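Local coordinates for protein 4-hydroxybutyrate CoA-transferase (PDB 3EH7) that probably transfers coenzyme A between acetyl-CoA and small carboxylic acids such as 4-hydroxybutyrate, at residues V16-A21 with V44-Q49; Y107-M112 with D116-D121; F138-D143 with D279-I284; D390-E395 with A399-K404. One frame throughout, in Å; residues are numbered along the deposited sequence.

The four contacts follow one another along the chain. Contacts 1 and 2 lie in the N-terminal part of the protein. Both pack beside the six-stranded parallel sheet, with centres about 25 Å apart. Contact 3 joins a loop of that part to helix 278-284 of the C-terminal part, so it bridges the two halves. Its nearest atoms are about 5 Å from those of contact 2. Contact 4 is a hairpin at the edge of the nine-stranded mixed sheet, and its centre is about 49 Å from that of contact 1. Contacts 2 and 4 both reach the second subunit: E108 forms a salt bridge with K402 of the second subunit. The dimer thus joins the N-terminal part of one copy to the C-terminal part of its partner.

Contact 1 (V16-A21 with V44-Q49); sequences VSAEEA and VDALVQ
The methyl group of A46 lies over one face of the peptide group that joins A18 to E19. CB of A46 is 3.6 Å from the O of A18 and 3.8 Å from the N of E19. It therefore covers the flat group itself and does not meet its edge. The contact is apolar, and no hydrogen bond crosses between the segments. A18 adds its own methyl: its CB is 3.9 Å from CB of A46. These two small side chains let the backbones come close, with CA of E19 and CA of A46 5.1 Å apart. The carboxylate of E19 turns to a residue beyond the segments. The side chain is extended, with CG anti to the backbone N (chi1 163°), and OE2 bonds to NE2 of Q50 just past the second helix. S17 fixes the start of the first helix from its N-cap position. Its OG accepts from the N of E20 at 3.0 Å, in a nearly straight bond (168°). E20 in turn sends OE2 to H24. Toward the sheet, A18 and A21 rest on V181 of strand 179-183, and A46 also touches V22. V16 is paired through its backbone with I180. Here an N-capped short helix, following edge strand 15-16, packs through alanines against helix 41-49, in the manner of an open alpha/beta fold built on a parallel sheet.

Contact 2 (Y107-M112 with D116-D121); sequences YEVPSM and DILHID
The side chain of M112, a selenomethionine, packs against I117 and L118 at the centre of this contact. Its CG lies 3.6 Å from CB of I117, and the two side chains cross at about a right angle. CG is also very close to CB of L118, but M112 has two conformers, so that tight spacing is doubtful. With CG anti to the backbone N (chi1 177°), the chain of M112 passes obliquely across L118. Next to this, CD2 of L118 lies 4.3 Å from CG1 of V109, and both residues rest on Y60 of strand 58-60. Segment 116-121 links helix 109-114, which holds V109 and M112, to strand 122-127 of the parallel sheet. The chain turns back at the helix end, and the O of M112 accepts from the N of L118 at 2.9 Å. This bond is almost straight, although the donor sits above the carbonyl plane. On the outer side, M112 packs on G403 and I117 on K402, both of the second subunit. E108 makes a salt bridge with that same K402. At the polar edge the ring of H119 is held between two aspartates. Its ND1 donates to OD1 of D116 at 3.3 Å, and its NE2 to OD1 of D121 at 2.7 Å. Each oxygen is met from above its carboxylate plane. Two acidic partners would probably favour a protonated ring.

Contact 3 (F138-D143 with D279-I284); sequences FGVSCD and DVYHFI
A type II' beta turn, F138 to S141, presents V140 to helix 278-284. The turn is closed by the N of S141, which donates to the O of F138 at 3.1 Å. G139 takes up the positive phi that such a turn needs at this position. V140 alone carries the contact from the turn side, and it does so with one methyl. Its CG1 meets CD1 of I284 at 3.7 Å and CD1 of Y281 at 3.8 Å. Having CG1 anti to the carbonyl carbon (chi1 -61°) aims this methyl at the helix. The methyl touches both side chains, which sit one turn apart, and the V140 side chain crosses each at about a right angle. It comes to the tyrosine ring obliquely. The contact is apolar, and no hydrogen bond crosses it. The polar end of Y281 points to other partners: OH bonds to the O of Y188 and the N of G276. V140 and I284 both also lean on L274 of strand 273-274, and V140 shares a backbone hydrogen bond with it. Along another flank the helix packs V280 and F283 against helix 246-253, while F138 reaches strand 122-127 of the N-terminal sheet.

Contact 4 (D390-E395 with A399-K404); sequences DYVVTE and AQLKGK
Q400 reaches along the ring of Y391 to the carboxylate of D390. Its CB lies 3.9 Å from CD2 of the ring. CG comes next and stands over the ring centre, 4.2 Å from the centroid of Y391 and 12° off the normal, a CH-pi contact. CD follows at 3.7 Å from CZ of Y391. The amide plane is only 18° from the ring plane, so the two flat groups are stacked. The chain is extended beyond CG, which carries the amide across to the rim. At the tip, NE2 donates to OD1 of D390 at 3.1 Å, with an angle of 161°. OD1 of D390 accepts with its syn lone pair, and lies close to the amide plane of Q400. The other oxygen of D390, OD2, accepts from the N of S356, so the carboxylate is gripped at both ends. A water bonds to OH of Y391 and, weakly, to NE2 of Q400. Behind the side chains the backbones are tied by V392 and A399, a hydrogen-bonded pair: the N of V392 to the O of A399, and the reverse, both at 2.8 Å. The N of L401 adds a bond to the O of D390. On the other face of the sheet from Y391, CG2 of V392 meets CD1 of L401 at 3.9 Å, where helix 406-414 covers them. After this the chain leaves the strand in a type II turn from L401 to K404. This is an antiparallel beta hairpin, strands 391-394 and 397-400, that ends the mixed sheet at its edge.

Contact 1 (V16-A21 with V44-Q49)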
loop_
_atom_site.group_PDB
_atom_site.type_symbol
_atom_site.label_atom_id
_atom_site.label_comp_id
_atom_site.label_asym_id
_atom_site.label_seq_id
_atom_site.Cartn_x
_atom_site.Cartn_y
_atom_site.Cartn_z
ATOM N N VAL A 16 19.619 -35.368 18.169
ATOM C CA VAL A 16 18.944 -36.570 17.663
ATOM C C VAL A 16 19.145 -36.623 16.160
ATOM O O VAL A 16 19.628 -35.673 15.560
ATOM C CB VAL A 16 17.410 -36.569 17.963
ATOM C CG1 VAL A 16 17.131 -36.403 19.454
ATOM C CG2 VAL A 16 16.721 -35.506 17.162
ATOM N N SER A 17 18.770 -37.744 15.562
ATOM C CA SER A 17 18.823 -37.857 14.123
ATOM C C SER A 17 17.664 -37.048 13.547
ATOM O O SER A 17 16.682 -36.786 14.262
ATOM C CB SER A 17 18.704 -39.310 13.704
ATOM O OG SER A 17 17.356 -39.728 13.786
ATOM N N ALA A 18 17.792 -36.673 12.269
ATOM C CA ALA A 18 16.738 -35.978 11.514
ATOM C C ALA A 18 15.402 -36.720 11.581
ATOM O O ALA A 18 14.345 -36.103 11.735
ATOM C CB ALA A 18 17.154 -35.798 10.038
ATOM N N GLU A 19 15.470 -38.041 11.452
ATOM C CA GLU A 19 14.294 -38.907 11.491
ATOM C C GLU A 19 13.607 -38.881 12.870
ATOM O O GLU A 19 12.381 -38.807 12.961
ATOM C CB GLU A 19 14.709 -40.343 11.120
ATOM C CG GLU A 19 13.704 -41.425 11.516
ATOM C CD GLU A 19 13.926 -42.769 10.807
ATOM O OE1 GLU A 19 14.206 -43.757 11.510
ATOM O OE2 GLU A 19 13.810 -42.838 9.552
ATOM N N GLU A 20 14.410 -38.984 13.931
ATOM C CA GLU A 20 13.924 -38.876 15.307
ATOM C C GLU A 20 13.261 -37.497 15.557
ATOM O O GLU A 20 12.178 -37.424 16.135
ATOM C CB GLU A 20 15.089 -39.099 16.267
ATOM C CG GLU A 20 14.805 -38.893 17.759
ATOM C CD GLU A 20 13.654 -39.739 18.294
ATOM O OE1 GLU A 20 13.405 -40.846 17.736
ATOM O OE2 GLU A 20 13.011 -39.283 19.281
ATOM N N ALA A 21 13.903 -36.427 15.102
ATOM C CA ALA A 21 13.374 -35.065 15.291
ATOM C C ALA A 21 11.998 -34.881 14.643
ATOM O O ALA A 21 11.055 -34.506 15.332
ATOM C CB ALA A 21 14.378 -33.974 14.781
ATOM N N VAL A 44 14.197 -32.094 5.896
ATOM C CA VAL A 44 13.290 -32.215 4.763
ATOM C C VAL A 44 13.354 -33.626 4.203
ATOM O O VAL A 44 12.318 -34.214 3.909
ATOM C CB VAL A 44 13.563 -31.181 3.650
ATOM C CG1 VAL A 44 12.880 -31.615 2.336
ATOM C CG2 VAL A 44 13.044 -29.830 4.052
ATOM N N ASP A 45 14.556 -34.185 4.078
ATOM C CA ASP A 45 14.692 -35.566 3.601
ATOM C C ASP A 45 13.971 -36.540 4.514
ATOM O O ASP A 45 13.291 -37.448 4.046
ATOM C CB ASP A 45 16.151 -35.997 3.524
ATOM C CG ASP A 45 16.890 -35.374 2.371
ATOM O OD1 ASP A 45 16.274 -34.622 1.593
ATOM O OD2 ASP A 45 18.105 -35.635 2.239
ATOM N N ALA A 46 14.142 -36.364 5.820
ATOM C CA ALA A 46 13.435 -37.180 6.800
ATOM C C ALA A 46 11.915 -37.006 6.681
ATOM O O ALA A 46 11.174 -37.976 6.780
ATOM C CB ALA A 46 13.913 -36.855 8.220
ATOM N N LEU A 47 11.451 -35.781 6.457
ATOM C CA LEU A 47 10.022 -35.530 6.220
ATOM C C LEU A 47 9.438 -36.335 5.061
ATOM O O LEU A 47 8.402 -36.972 5.226
ATOM C CB LEU A 47 9.759 -34.052 5.926
ATOM C CG LEU A 47 9.443 -33.166 7.112
ATOM C CD1 LEU A 47 9.079 -31.775 6.588
ATOM C CD2 LEU A 47 8.320 -33.784 7.934
ATOM N N VAL A 48 10.077 -36.302 3.892
ATOM C CA VAL A 48 9.558 -37.057 2.744
ATOM C C VAL A 48 9.606 -38.573 3.012
ATOM O O VAL A 48 8.772 -39.316 2.495
ATOM C CB VAL A 48 10.282 -36.749 1.397
ATOM C CG1 VAL A 48 10.578 -35.245 1.249
ATOM C CG2 VAL A 48 11.541 -37.612 1.226
ATOM N N GLN A 49 10.565 -39.017 3.825
ATOM C CA GLN A 49 10.706 -40.430 4.167
ATOM C C GLN A 49 9.534 -40.927 5.007
ATOM O O GLN A 49 9.036 -42.029 4.796
ATOM C CB GLN A 49 12.018 -40.664 4.924
ATOM C CG GLN A 49 12.548 -42.068 4.832
ATOM C CD GLN A 49 12.699 -42.514 3.389
ATOM O OE1 GLN A 49 12.799 -41.676 2.479
ATOM N NE2 GLN A 49 12.697 -43.830 3.163
#

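Contact 2 (Y107-M112 with D116-D121)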
loop_
_atom_site.group_PDB
_atom_site.type_symbol
_atom_site.label_atom_id
_atom_site.label_comp_id
_atom_site.label_asym_id
_atom_site.label_seq_id
_atom_site.Cartn_x
_atom_site.Cartn_y
_atom_site.Cartn_z
ATOM N N TYR A 107 6.633 -8.174 5.154
ATOM C CA TYR A 107 6.981 -7.519 6.429
ATOM C C TYR A 107 5.985 -7.738 7.575
ATOM O O TYR A 107 6.344 -7.579 8.729
ATOM C CB TYR A 107 7.268 -6.016 6.238
ATOM C CG TYR A 107 6.039 -5.156 6.282
ATOM C CD1 TYR A 107 5.289 -4.952 5.145
ATOM C CD2 TYR A 107 5.588 -4.582 7.488
ATOM C CE1 TYR A 107 4.151 -4.168 5.160
ATOM C CE2 TYR A 107 4.437 -3.806 7.511
ATOM C CZ TYR A 107 3.728 -3.609 6.332
ATOM O OH TYR A 107 2.588 -2.854 6.281
ATOM N N GLU A 108 4.743 -8.101 7.249
ATOM C CA GLU A 108 3.691 -8.335 8.217
ATOM C C GLU A 108 3.644 -9.760 8.766
ATOM O O GLU A 108 2.959 -10.025 9.760
ATOM C CB GLU A 108 2.318 -8.010 7.603
ATOM C CG GLU A 108 1.745 -6.671 8.007
ATOM C CD GLU A 108 0.293 -6.507 7.567
ATOM O OE1 GLU A 108 0.022 -6.483 6.350
ATOM O OE2 GLU A 108 -0.593 -6.428 8.453
ATOM N N VAL A 109 4.348 -10.678 8.119
ATOM C CA VAL A 109 4.320 -12.076 8.535
ATOM C C VAL A 109 4.731 -12.312 9.996
ATOM O O VAL A 109 4.030 -13.023 10.726
ATOM C CB VAL A 109 5.161 -12.932 7.569
ATOM C CG1 VAL A 109 5.375 -14.322 8.115
ATOM C CG2 VAL A 109 4.465 -12.947 6.191
ATOM N N PRO A 110 5.848 -11.716 10.453
ATOM C CA PRO A 110 6.256 -11.989 11.856
ATOM C C PRO A 110 5.210 -11.597 12.901
ATOM O O PRO A 110 4.939 -12.376 13.822
ATOM C CB PRO A 110 7.537 -11.178 12.023
ATOM C CG PRO A 110 8.075 -11.059 10.567
ATOM C CD PRO A 110 6.855 -10.914 9.732
ATOM N N SER A 111 4.582 -10.428 12.764
ATOM C CA SER A 111 3.539 -10.060 13.743
ATOM C C SER A 111 2.322 -10.982 13.647
ATOM O O SER A 111 1.706 -11.327 14.661
ATOM C CB SER A 111 3.126 -8.603 13.603
ATOM O OG SER A 111 2.643 -8.370 12.293
HETATM N N MSE A 112 1.985 -11.408 12.435
HETATM C CA MSE A 112 0.897 -12.348 12.227
HETATM C C MSE A 112 1.222 -13.694 12.884
HETATM O O MSE A 112 0.329 -14.390 13.401
HETATM C CB MSE A 112 0.635 -12.513 10.731
HETATM C CG MSE A 112 -0.428 -13.516 10.415
HETATM SE SE MSE A 112 -0.895 -13.630 8.546
HETATM C CE MSE A 112 -1.808 -11.867 8.352
ATOM N N ASP A 116 -0.575 -15.269 16.622
ATOM C CA ASP A 116 -1.273 -16.501 16.264
ATOM C C ASP A 116 -2.326 -16.366 15.165
ATOM O O ASP A 116 -3.148 -17.262 14.981
ATOM C CB ASP A 116 -1.906 -17.128 17.509
ATOM C CG ASP A 116 -1.123 -18.303 18.038
ATOM O OD1 ASP A 116 0.021 -18.560 17.601
ATOM O OD2 ASP A 116 -1.673 -18.987 18.926
ATOM N N ILE A 117 -2.284 -15.288 14.394
ATOM C CA ILE A 117 -3.126 -15.192 13.206
ATOM C C ILE A 117 -2.628 -16.165 12.113
ATOM O O ILE A 117 -3.434 -16.749 11.400
ATOM C CB ILE A 117 -3.204 -13.765 12.667
ATOM C CG1 ILE A 117 -3.833 -12.821 13.695
ATOM C CG2 ILE A 117 -3.995 -13.720 11.366
ATOM C CD1 ILE A 117 -3.410 -11.403 13.479
ATOM N N LEU A 118 -1.310 -16.337 11.993
ATOM C CA LEU A 118 -0.719 -17.424 11.202
ATOM C C LEU A 118 -0.002 -18.305 12.185
ATOM O O LEU A 118 1.103 -17.968 12.629
ATOM C CB LEU A 118 0.258 -16.884 10.145
ATOM C CG LEU A 118 1.124 -17.871 9.350
ATOM C CD1 LEU A 118 0.324 -18.767 8.459
ATOM C CD2 LEU A 118 2.097 -17.084 8.501
ATOM N N HIS A 119 -0.641 -19.414 12.554
ATOM C CA HIS A 119 -0.158 -20.255 13.620
ATOM C C HIS A 119 0.846 -21.260 13.078
ATOM O O HIS A 119 0.579 -21.954 12.089
ATOM C CB HIS A 119 -1.332 -20.985 14.297
ATOM C CG HIS A 119 -0.915 -21.970 15.343
ATOM N ND1 HIS A 119 -0.695 -21.614 16.658
ATOM C CD2 HIS A 119 -0.653 -23.299 15.266
ATOM C CE1 HIS A 119 -0.319 -22.681 17.346
ATOM N NE2 HIS A 119 -0.289 -23.717 16.525
ATOM N N ILE A 120 1.980 -21.366 13.759
ATOM C CA ILE A 120 3.017 -22.302 13.384
ATOM C C ILE A 120 3.235 -23.266 14.549
ATOM O O ILE A 120 3.638 -22.857 15.641
ATOM C CB ILE A 120 4.315 -21.564 13.047
ATOM C CG1 ILE A 120 4.170 -20.890 11.688
ATOM C CG2 ILE A 120 5.497 -22.526 13.069
ATOM C CD1 ILE A 120 5.115 -19.774 11.501
ATOM N N ASP A 121 2.988 -24.546 14.317
ATOM C CA ASP A 121 3.149 -25.498 15.369
ATOM C C ASP A 121 4.612 -25.916 15.526
ATOM O O ASP A 121 5.056 -26.206 16.641
ATOM C CB ASP A 121 2.292 -26.722 15.083
ATOM C CG ASP A 121 0.800 -26.396 15.018
ATOM O OD1 ASP A 121 0.156 -26.347 16.081
ATOM O OD2 ASP A 121 0.282 -26.191 13.908
#

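Contact 3 (F138-D143 with D279-I284)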
loop_
_atom_site.group_PDB
_atom_site.type_symbol
_atom_site.label_atom_id
_atom_site.label_comp_id
_atom_site.label_asym_id
_atom_site.label_seq_id
_atom_site.Cartn_x
_atom_site.Cartn_y
_atom_site.Cartn_z
ATOM N N PHE A 138 21.051 -17.708 12.557
ATOM C CA PHE A 138 20.156 -18.204 11.509
ATOM C C PHE A 138 20.851 -18.184 10.142
ATOM O O PHE A 138 20.241 -18.511 9.129
ATOM C CB PHE A 138 18.842 -17.411 11.501
ATOM C CG PHE A 138 17.961 -17.685 12.691
ATOM C CD1 PHE A 138 18.109 -16.952 13.868
ATOM C CD2 PHE A 138 16.986 -18.689 12.642
ATOM C CE1 PHE A 138 17.317 -17.216 14.990
ATOM C CE2 PHE A 138 16.171 -18.957 13.769
ATOM C CZ PHE A 138 16.334 -18.199 14.946
ATOM N N GLY A 139 22.146 -17.863 10.116
ATOM C CA GLY A 139 22.907 -17.823 8.863
ATOM C C GLY A 139 22.217 -16.966 7.790
ATOM O O GLY A 139 21.863 -15.811 8.030
ATOM N N VAL A 140 22.001 -17.572 6.632
ATOM C CA VAL A 140 21.485 -16.908 5.450
ATOM C C VAL A 140 19.950 -16.713 5.439
ATOM O O VAL A 140 19.437 -16.130 4.509
ATOM C CB VAL A 140 21.887 -17.700 4.133
ATOM C CG1 VAL A 140 23.400 -17.782 3.974
ATOM C CG2 VAL A 140 21.293 -19.103 4.124
ATOM N N SER A 141 19.230 -17.206 6.452
ATOM C CA SER A 141 17.764 -17.129 6.492
ATOM C C SER A 141 17.231 -16.583 7.815
ATOM O O SER A 141 16.984 -17.322 8.759
ATOM C CB SER A 141 17.153 -18.498 6.165
ATOM O OG SER A 141 17.534 -18.883 4.852
ATOM N N CYS A 142 17.073 -15.264 7.870
ATOM C CA CYS A 142 16.530 -14.580 9.030
ATOM C C CYS A 142 15.050 -14.363 8.780
ATOM O O CYS A 142 14.206 -15.023 9.411
ATOM C CB CYS A 142 17.281 -13.269 9.286
ATOM S SG CYS A 142 16.835 -12.409 10.831
ATOM N N ASP A 143 14.728 -13.440 7.866
ATOM C CA ASP A 143 13.374 -13.358 7.278
ATOM C C ASP A 143 12.186 -13.616 8.240
ATOM O O ASP A 143 11.996 -12.870 9.195
ATOM C CB ASP A 143 13.346 -14.192 5.978
ATOM C CG ASP A 143 13.828 -15.632 6.158
ATOM O OD1 ASP A 143 13.067 -16.461 6.715
ATOM O OD2 ASP A 143 14.952 -15.947 5.697
ATOM N N ASP A 279 30.929 -18.870 -2.771
ATOM C CA ASP A 279 31.725 -17.682 -2.527
ATOM C C ASP A 279 30.998 -16.649 -1.681
ATOM O O ASP A 279 31.603 -16.063 -0.786
ATOM C CB ASP A 279 32.138 -17.044 -3.847
ATOM C CG ASP A 279 33.066 -15.876 -3.662
ATOM O OD1 ASP A 279 33.890 -15.870 -2.722
ATOM O OD2 ASP A 279 32.971 -14.940 -4.469
ATOM N N VAL A 280 29.716 -16.403 -1.963
ATOM C CA VAL A 280 28.942 -15.437 -1.162
ATOM C C VAL A 280 28.867 -15.874 0.301
ATOM O O VAL A 280 29.029 -15.048 1.216
ATOM C CB VAL A 280 27.512 -15.232 -1.713
ATOM C CG1 VAL A 280 26.604 -14.595 -0.670
ATOM C CG2 VAL A 280 27.568 -14.375 -2.956
ATOM N N TYR A 281 28.636 -17.171 0.501
ATOM C CA TYR A 281 28.506 -17.733 1.814
ATOM C C TYR A 281 29.814 -17.653 2.621
ATOM O O TYR A 281 29.755 -17.490 3.832
ATOM C CB TYR A 281 27.998 -19.169 1.724
ATOM C CG TYR A 281 26.686 -19.311 0.967
ATOM C CD1 TYR A 281 25.700 -18.332 1.043
ATOM C CD2 TYR A 281 26.437 -20.427 0.185
ATOM C CE1 TYR A 281 24.493 -18.467 0.341
ATOM C CE2 TYR A 281 25.252 -20.569 -0.508
ATOM C CZ TYR A 281 24.281 -19.585 -0.426
ATOM O OH TYR A 281 23.099 -19.721 -1.102
ATOM N N HIS A 282 30.971 -17.749 1.954
ATOM C CA HIS A 282 32.271 -17.506 2.607
ATOM C C HIS A 282 32.473 -16.012 2.920
ATOM O O HIS A 282 32.881 -15.663 4.009
ATOM C CB HIS A 282 33.438 -18.041 1.753
ATOM C CG HIS A 282 34.793 -17.723 2.314
ATOM N ND1 HIS A 282 35.636 -16.790 1.742
ATOM C CD2 HIS A 282 35.442 -18.190 3.411
ATOM C CE1 HIS A 282 36.757 -16.719 2.442
ATOM N NE2 HIS A 282 36.662 -17.553 3.465
ATOM N N PHE A 283 32.159 -15.137 1.972
ATOM C CA PHE A 283 32.302 -13.697 2.181
ATOM C C PHE A 283 31.488 -13.158 3.392
ATOM O O PHE A 283 31.951 -12.259 4.106
ATOM C CB PHE A 283 31.912 -12.961 0.900
ATOM C CG PHE A 283 31.798 -11.483 1.055
ATOM C CD1 PHE A 283 32.918 -10.687 0.994
ATOM C CD2 PHE A 283 30.556 -10.887 1.249
ATOM C CE1 PHE A 283 32.827 -9.325 1.134
ATOM C CE2 PHE A 283 30.446 -9.509 1.391
ATOM C CZ PHE A 283 31.605 -8.726 1.321
ATOM N N ILE A 284 30.299 -13.711 3.630
ATOM C CA ILE A 284 29.436 -13.212 4.703
ATOM C C ILE A 284 29.762 -13.826 6.065
ATOM O O ILE A 284 29.336 -13.302 7.084
ATOM C CB ILE A 284 27.921 -13.448 4.407
ATOM C CG1 ILE A 284 27.587 -14.956 4.493
ATOM C CG2 ILE A 284 27.545 -12.791 3.071
ATOM C CD1 ILE A 284 26.190 -15.341 4.053
#

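Contact 4 (D390-E395 with A399-K404)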
loop_
_atom_site.group_PDB
_atom_site.type_symbol
_atom_site.label_atom_id
_atom_site.label_comp_id
_atom_site.label_asym_id
_atom_site.label_seq_id
_atom_site.Cartn_x
_atom_site.Cartn_y
_atom_site.Cartn_z
ATOM N N ASP A 390 5.841 3.441 -10.128
ATOM C CA ASP A 390 6.671 4.615 -10.351
ATOM C C ASP A 390 7.292 4.480 -11.764
ATOM O O ASP A 390 6.620 4.798 -12.745
ATOM C CB ASP A 390 7.689 4.661 -9.203
ATOM C CG ASP A 390 8.554 5.882 -9.199
ATOM O OD1 ASP A 390 8.301 6.784 -10.019
ATOM O OD2 ASP A 390 9.471 5.928 -8.314
ATOM N N TYR A 391 8.509 3.936 -11.875
ATOM C CA TYR A 391 9.153 3.630 -13.154
ATOM C C TYR A 391 8.889 2.222 -13.632
ATOM O O TYR A 391 8.837 1.246 -12.842
ATOM C CB TYR A 391 10.671 3.766 -13.044
ATOM C CG TYR A 391 11.191 5.155 -12.803
ATOM C CD1 TYR A 391 11.389 5.618 -11.505
ATOM C CD2 TYR A 391 11.534 5.990 -13.864
ATOM C CE1 TYR A 391 11.883 6.898 -11.257
ATOM C CE2 TYR A 391 12.048 7.280 -13.641
ATOM C CZ TYR A 391 12.214 7.712 -12.331
ATOM O OH TYR A 391 12.697 8.934 -12.059
ATOM N N VAL A 392 8.757 2.096 -14.943
ATOM C CA VAL A 392 8.701 0.800 -15.587
ATOM C C VAL A 392 9.787 0.785 -16.637
ATOM O O VAL A 392 9.939 1.751 -17.383
ATOM C CB VAL A 392 7.323 0.538 -16.232
ATOM C CG1 VAL A 392 7.337 -0.771 -17.037
ATOM C CG2 VAL A 392 6.213 0.530 -15.152
ATOM N N VAL A 393 10.566 -0.291 -16.679
ATOM C CA VAL A 393 11.721 -0.371 -17.583
ATOM C C VAL A 393 11.729 -1.668 -18.378
ATOM O O VAL A 393 11.612 -2.765 -17.800
ATOM C CB VAL A 393 13.060 -0.275 -16.804
ATOM C CG1 VAL A 393 14.231 -0.393 -17.753
ATOM C CG2 VAL A 393 13.152 1.037 -15.991
ATOM N N THR A 394 11.837 -1.536 -19.700
ATOM C CA THR A 394 12.070 -2.671 -20.588
ATOM C C THR A 394 13.335 -2.447 -21.408
ATOM O O THR A 394 13.986 -1.418 -21.280
ATOM C CB THR A 394 10.897 -2.918 -21.539
ATOM O OG1 THR A 394 10.884 -1.907 -22.548
ATOM C CG2 THR A 394 9.559 -2.950 -20.785
ATOM N N GLU A 395 13.670 -3.423 -22.248
ATOM C CA GLU A 395 14.755 -3.277 -23.218
ATOM C C GLU A 395 14.504 -2.133 -24.179
ATOM O O GLU A 395 15.434 -1.711 -24.826
ATOM C CB GLU A 395 14.996 -4.571 -24.018
ATOM C CG GLU A 395 13.875 -5.004 -25.013
ATOM C CD GLU A 395 12.861 -5.991 -24.405
ATOM O OE1 GLU A 395 12.561 -5.895 -23.182
ATOM O OE2 GLU A 395 12.363 -6.860 -25.156
ATOM N N ALA A 399 9.734 4.276 -18.641
ATOM C CA ALA A 399 8.519 5.085 -18.464
ATOM C C ALA A 399 8.352 5.459 -17.005
ATOM O O ALA A 399 8.545 4.600 -16.150
ATOM C CB ALA A 399 7.287 4.305 -18.928
ATOM N N GLN A 400 8.039 6.717 -16.700
ATOM C CA GLN A 400 7.631 7.074 -15.332
ATOM C C GLN A 400 6.131 7.372 -15.321
ATOM O O GLN A 400 5.663 8.252 -16.039
ATOM C CB GLN A 400 8.443 8.240 -14.739
ATOM C CG GLN A 400 8.126 8.507 -13.199
ATOM C CD GLN A 400 9.058 9.561 -12.546
ATOM O OE1 GLN A 400 9.573 10.452 -13.238
ATOM N NE2 GLN A 400 9.274 9.457 -11.202
ATOM N N LEU A 401 5.378 6.610 -14.530
ATOM C CA LEU A 401 3.909 6.657 -14.584
ATOM C C LEU A 401 3.294 7.595 -13.568
ATOM O O LEU A 401 2.152 8.010 -13.724
ATOM C CB LEU A 401 3.334 5.258 -14.378
ATOM C CG LEU A 401 3.820 4.161 -15.325
ATOM C CD1 LEU A 401 3.048 2.870 -15.029
ATOM C CD2 LEU A 401 3.645 4.551 -16.810
ATOM N N LYS A 402 4.041 7.908 -12.513
ATOM C CA LYS A 402 3.514 8.759 -11.438
ATOM C C LYS A 402 3.201 10.136 -11.958
ATOM O O LYS A 402 4.063 10.762 -12.538
ATOM C CB LYS A 402 4.509 8.879 -10.278
ATOM C CG LYS A 402 4.546 7.659 -9.399
ATOM C CD LYS A 402 4.979 8.011 -7.942
ATOM C CE LYS A 402 4.239 7.146 -6.939
ATOM N NZ LYS A 402 4.867 7.147 -5.586
ATOM N N GLY A 403 1.968 10.596 -11.762
ATOM C CA GLY A 403 1.550 11.915 -12.236
ATOM C C GLY A 403 0.967 11.890 -13.638
ATOM O O GLY A 403 0.428 12.917 -14.099
ATOM N N LYS A 404 1.060 10.746 -14.342
ATOM C CA LYS A 404 0.489 10.660 -15.688
ATOM C C LYS A 404 -0.973 10.240 -15.624
ATOM O O LYS A 404 -1.394 9.412 -14.771
ATOM C CB LYS A 404 1.286 9.720 -16.591
ATOM C CG LYS A 404 2.696 10.249 -16.964
ATOM C CD LYS A 404 3.393 9.312 -17.961
ATOM C CE LYS A 404 4.655 9.927 -18.626
ATOM N NZ LYS A 404 5.709 10.334 -17.655
HETATM O O HOH W 1 12.118 9.878 -9.697
#